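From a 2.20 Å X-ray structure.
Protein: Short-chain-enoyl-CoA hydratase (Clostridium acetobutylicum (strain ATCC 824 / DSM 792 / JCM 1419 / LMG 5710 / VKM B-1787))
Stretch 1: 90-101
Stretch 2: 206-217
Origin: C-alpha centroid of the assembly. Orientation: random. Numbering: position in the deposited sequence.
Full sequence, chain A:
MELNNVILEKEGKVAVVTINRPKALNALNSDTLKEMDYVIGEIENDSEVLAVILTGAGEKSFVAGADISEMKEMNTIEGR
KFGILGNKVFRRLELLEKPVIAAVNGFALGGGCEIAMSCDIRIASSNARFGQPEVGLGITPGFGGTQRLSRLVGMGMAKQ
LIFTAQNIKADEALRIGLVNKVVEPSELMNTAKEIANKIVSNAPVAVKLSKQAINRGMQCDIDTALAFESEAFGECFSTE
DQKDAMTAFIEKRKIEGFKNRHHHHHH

Stretch 1 (90-101) FRRLELLEKPVI
Stretch 2, residues 206-217: AVKLSKQAINRG

How are the two backbones laid against each other? Residues 206-217 are helical throughout, with phi/psi near -65/-43, and the helix begins earlier in the chain. Residues 90-95 end another helix; Leu96 leaves it at phi/psi -40/128, Glu97 (-75/10) and Lys98 (-112/149) turn the chain, and Val100 and Ile101 enter a strand. The two helix axes approach no closer than 11.7 Å, their N-to-C directions 126° apart, so the nearer backbone contact falls to the turn. Leu95 CA lies 7.3 Å from Asn215 CA and Glu97 CA 5.6 Å from Lys208 CA, so the stretches run in opposing senses.

What holds the turn to the long helix? Lys211 points toward the other stretch with all four chi angles t, and this extended chain carries its ammonium among the carbonyls of Glu94 at the helix end and of Leu96 and Lys98 in the turn. Lys211 NZ donates to Leu96 O at 2.7 Å and, weakly, to Lys98 O at 3.3 Å; Glu94 O stands 3.1 Å from Lys211 NZ. One helical turn later, Asn215 (chi1 -83°, chi2 -32°) gives a weak hydrogen bond from ND2 to Glu94 O at 3.3 Å.

How do Glu97, Pro99 and their partners fit together? Lys208 (t, t, m, t) lays its aliphatic chain along the turn, its CE 3.7 Å from Glu97 CB and 3.3 Å from Glu97 O. The charges attract at longer range, Glu97 OE2 being 4.5 Å from Lys208 NZ, beyond a salt bridge. Water 3 links this pair, donating to Glu97 OE1 and to Lys208 O, both at 2.9 Å. Beside them, Pro99 CG packs 3.4 Å from CG1 of Val207 (chi1 t), a purely apolar contact.

What happens at the far end, where two arginines meet? Arg91 NH1 and Arg216 NH1 are 3.5 Å apart despite like charge. Arg91 (t, p, t) is partly compensated by a salt bridge within its own helix, NH2 to Glu94 OE2 at 2.7 Å, with Glu94 chi1 and chi2 both t. Leu95 (m, t) has its CA-to-CB bond pointing away, yet its end returns: Leu95 CD2 lies over one face of the Arg216 guanidinium, 3.7 Å from Arg216 NH1. Arg216 has chi1 -39°, chi2 -113° and chi3 73°. Two waters complete the seam around Asn215. Water 1 donates to Asn215 OD1 at 2.7 Å and weakly accepts from Arg91 NH2 at 3.3 Å; water 2 accepts from Asn215 ND2 at 2.8 Å and donates to Leu95 O at 3.2 Å.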

# COMPACT_ATOMS: atom_id res chain seq x y z
N PHE A 90 15.12 -2.11 -17.16
CA PHE A 90 14.88 -0.74 -16.68
C PHE A 90 14.74 -0.59 -15.16
O PHE A 90 15.21 0.39 -14.58
CB PHE A 90 13.64 -0.22 -17.36
CG PHE A 90 13.84 0.06 -18.81
CD1 PHE A 90 14.99 -0.39 -19.47
CD2 PHE A 90 12.90 0.79 -19.51
CE1 PHE A 90 15.17 -0.14 -20.81
CE2 PHE A 90 13.09 1.05 -20.86
CZ PHE A 90 14.21 0.57 -21.51
N ARG A 91 14.12 -1.56 -14.50
CA ARG A 91 13.99 -1.56 -13.05
C ARG A 91 15.33 -1.70 -12.38
O ARG A 91 15.56 -1.14 -11.30
CB ARG A 91 13.08 -2.70 -12.59
CG ARG A 91 12.90 -2.77 -11.09
CD ARG A 91 12.27 -1.48 -10.59
NE ARG A 91 11.72 -1.66 -9.26
CZ ARG A 91 11.72 -0.75 -8.28
NH1 ARG A 91 11.20 -1.07 -7.10
NH2 ARG A 91 12.20 0.47 -8.48
N ARG A 92 16.24 -2.45 -13.02
CA ARG A 92 17.58 -2.65 -12.46
C ARG A 92 18.37 -1.35 -12.49
O ARG A 92 19.12 -1.04 -11.55
CB ARG A 92 18.33 -3.72 -13.24
CG ARG A 92 19.66 -4.15 -12.60
CD ARG A 92 20.26 -5.27 -13.43
NE ARG A 92 21.53 -5.80 -12.93
CZ ARG A 92 22.16 -6.81 -13.52
NH1 ARG A 92 21.65 -7.36 -14.61
NH2 ARG A 92 23.31 -7.25 -13.04
N LEU A 93 18.18 -0.61 -13.57
CA LEU A 93 18.74 0.72 -13.72
C LEU A 93 18.19 1.69 -12.65
O LEU A 93 18.97 2.44 -12.01
CB LEU A 93 18.44 1.25 -15.12
CG LEU A 93 19.16 2.55 -15.50
CD1 LEU A 93 20.65 2.30 -15.71
CD2 LEU A 93 18.59 3.13 -16.77
N GLU A 94 16.88 1.63 -12.44
CA GLU A 94 16.21 2.53 -11.47
C GLU A 94 16.74 2.28 -10.09
O GLU A 94 16.98 3.24 -9.34
CB GLU A 94 14.70 2.29 -11.52
CG GLU A 94 13.84 3.13 -10.61
CD GLU A 94 12.42 2.97 -11.00
OE1 GLU A 94 11.89 3.91 -11.59
OE2 GLU A 94 11.86 1.85 -10.83
N LEU A 95 17.01 1.02 -9.76
CA LEU A 95 17.44 0.66 -8.39
C LEU A 95 18.94 0.70 -8.21
O LEU A 95 19.43 0.65 -7.07
CB LEU A 95 16.94 -0.76 -8.03
CG LEU A 95 15.43 -0.85 -7.82
CD1 LEU A 95 14.93 -2.29 -7.79
CD2 LEU A 95 15.06 -0.12 -6.51
N LEU A 96 19.66 0.72 -9.34
CA LEU A 96 21.13 0.75 -9.31
C LEU A 96 21.64 1.66 -8.21
O LEU A 96 21.27 2.83 -8.14
CB LEU A 96 21.65 1.24 -10.67
CG LEU A 96 23.15 1.52 -10.79
CD1 LEU A 96 23.94 0.31 -10.30
CD2 LEU A 96 23.51 1.84 -12.24
N GLU A 97 22.52 1.15 -7.38
CA GLU A 97 22.98 1.90 -6.23
C GLU A 97 23.97 3.05 -6.50
O GLU A 97 24.49 3.63 -5.58
CB GLU A 97 23.52 0.93 -5.18
CG GLU A 97 22.46 -0.08 -4.72
CD GLU A 97 22.48 -0.34 -3.22
OE1 GLU A 97 21.46 -0.01 -2.52
OE2 GLU A 97 23.53 -0.88 -2.76
N LYS A 98 24.21 3.41 -7.74
CA LYS A 98 24.78 4.72 -8.05
C LYS A 98 23.71 5.55 -8.78
O LYS A 98 22.92 5.01 -9.52
CB LYS A 98 26.05 4.65 -8.92
CG LYS A 98 26.67 3.28 -9.19
CD LYS A 98 27.43 2.70 -8.01
CE LYS A 98 28.14 1.40 -8.42
NZ LYS A 98 29.27 1.05 -7.51
N PRO A 99 23.72 6.87 -8.60
CA PRO A 99 22.81 7.76 -9.28
C PRO A 99 22.99 7.75 -10.77
O PRO A 99 24.13 7.70 -11.23
CB PRO A 99 23.22 9.11 -8.77
CG PRO A 99 23.69 8.81 -7.38
CD PRO A 99 24.49 7.58 -7.57
N VAL A 100 21.91 7.78 -11.54
CA VAL A 100 22.05 7.83 -12.96
C VAL A 100 21.25 8.96 -13.58
O VAL A 100 20.08 9.16 -13.27
CB VAL A 100 21.89 6.45 -13.65
CG1 VAL A 100 21.53 5.36 -12.66
CG2 VAL A 100 20.99 6.49 -14.86
N ILE A 101 21.96 9.69 -14.46
CA ILE A 101 21.50 10.89 -15.07
C ILE A 101 21.29 10.55 -16.53
O ILE A 101 22.23 10.09 -17.20
CB ILE A 101 22.57 12.01 -14.93
CG1 ILE A 101 22.81 12.36 -13.47
CG2 ILE A 101 22.20 13.30 -15.66
CD1 ILE A 101 24.25 12.77 -13.19
N ALA A 206 26.39 7.87 1.84
CA ALA A 206 25.24 8.75 2.05
C ALA A 206 24.37 8.91 0.82
O ALA A 206 23.15 8.90 0.94
CB ALA A 206 25.70 10.12 2.54
N VAL A 207 24.97 9.07 -0.35
CA VAL A 207 24.23 9.17 -1.61
C VAL A 207 23.57 7.84 -1.93
O VAL A 207 22.44 7.82 -2.43
CB VAL A 207 25.15 9.51 -2.79
CG1 VAL A 207 24.43 9.44 -4.11
CG2 VAL A 207 25.76 10.89 -2.62
N LYS A 208 24.29 6.75 -1.67
CA LYS A 208 23.77 5.39 -1.91
C LYS A 208 22.50 5.11 -1.09
O LYS A 208 21.46 4.73 -1.65
CB LYS A 208 24.85 4.36 -1.56
CG LYS A 208 24.49 2.89 -1.80
CD LYS A 208 25.75 2.02 -1.93
CE LYS A 208 26.41 2.19 -3.31
NZ LYS A 208 27.44 1.15 -3.64
N LEU A 209 22.63 5.33 0.22
CA LEU A 209 21.57 5.13 1.17
C LEU A 209 20.40 6.09 0.93
O LEU A 209 19.24 5.67 1.05
CB LEU A 209 22.09 5.22 2.61
CG LEU A 209 23.10 4.16 3.08
CD1 LEU A 209 23.63 4.46 4.49
CD2 LEU A 209 22.51 2.77 3.07
N SER A 210 20.70 7.33 0.54
CA SER A 210 19.66 8.24 0.09
C SER A 210 18.90 7.73 -1.12
O SER A 210 17.67 7.87 -1.19
CB SER A 210 20.21 9.65 -0.24
OG SER A 210 20.78 10.26 0.90
N LYS A 211 19.59 7.19 -2.11
CA LYS A 211 18.89 6.70 -3.29
C LYS A 211 17.90 5.61 -2.88
O LYS A 211 16.78 5.59 -3.32
CB LYS A 211 19.83 6.13 -4.35
CG LYS A 211 19.06 5.76 -5.60
CD LYS A 211 19.94 5.35 -6.75
CE LYS A 211 19.06 4.76 -7.83
NZ LYS A 211 19.66 4.80 -9.15
N GLN A 212 18.34 4.73 -2.00
CA GLN A 212 17.55 3.59 -1.55
C GLN A 212 16.34 4.08 -0.72
O GLN A 212 15.20 3.66 -0.95
CB GLN A 212 18.46 2.64 -0.75
CG GLN A 212 17.78 1.52 0.01
CD GLN A 212 17.44 0.34 -0.87
OE1 GLN A 212 17.49 -0.80 -0.41
NE2 GLN A 212 17.13 0.58 -2.13
N ALA A 213 16.57 4.97 0.22
CA ALA A 213 15.48 5.47 1.01
C ALA A 213 14.43 6.18 0.14
O ALA A 213 13.24 6.04 0.37
CB ALA A 213 16.00 6.37 2.11
N ILE A 214 14.85 6.89 -0.89
CA ILE A 214 13.90 7.59 -1.75
C ILE A 214 13.11 6.60 -2.60
O ILE A 214 11.90 6.75 -2.78
CB ILE A 214 14.59 8.61 -2.66
CG1 ILE A 214 15.21 9.71 -1.81
CG2 ILE A 214 13.60 9.20 -3.66
CD1 ILE A 214 16.20 10.61 -2.55
N ASN A 215 13.78 5.56 -3.10
CA ASN A 215 13.12 4.57 -3.94
C ASN A 215 12.17 3.74 -3.12
O ASN A 215 11.04 3.53 -3.55
CB ASN A 215 14.13 3.62 -4.63
CG ASN A 215 14.72 4.22 -5.90
OD1 ASN A 215 14.05 5.01 -6.62
ND2 ASN A 215 15.95 3.82 -6.23
N ARG A 216 12.61 3.29 -1.97
CA ARG A 216 11.83 2.29 -1.22
C ARG A 216 10.75 2.96 -0.36
O ARG A 216 9.57 2.54 -0.37
CB ARG A 216 12.72 1.37 -0.39
CG ARG A 216 14.03 0.98 -1.07
CD ARG A 216 14.24 -0.46 -1.47
NE ARG A 216 13.51 -0.98 -2.61
CZ ARG A 216 13.91 -1.94 -3.45
NH1 ARG A 216 13.07 -2.35 -4.37
NH2 ARG A 216 15.12 -2.44 -3.45
N GLY A 217 11.13 4.02 0.34
CA GLY A 217 10.19 4.86 1.05
C GLY A 217 9.06 5.40 0.21
O GLY A 217 7.94 5.53 0.68
O HOH W 1 11.91 3.50 -7.12
O HOH W 2 17.53 2.03 -4.85
O HOH W 3 21.00 2.65 -3.67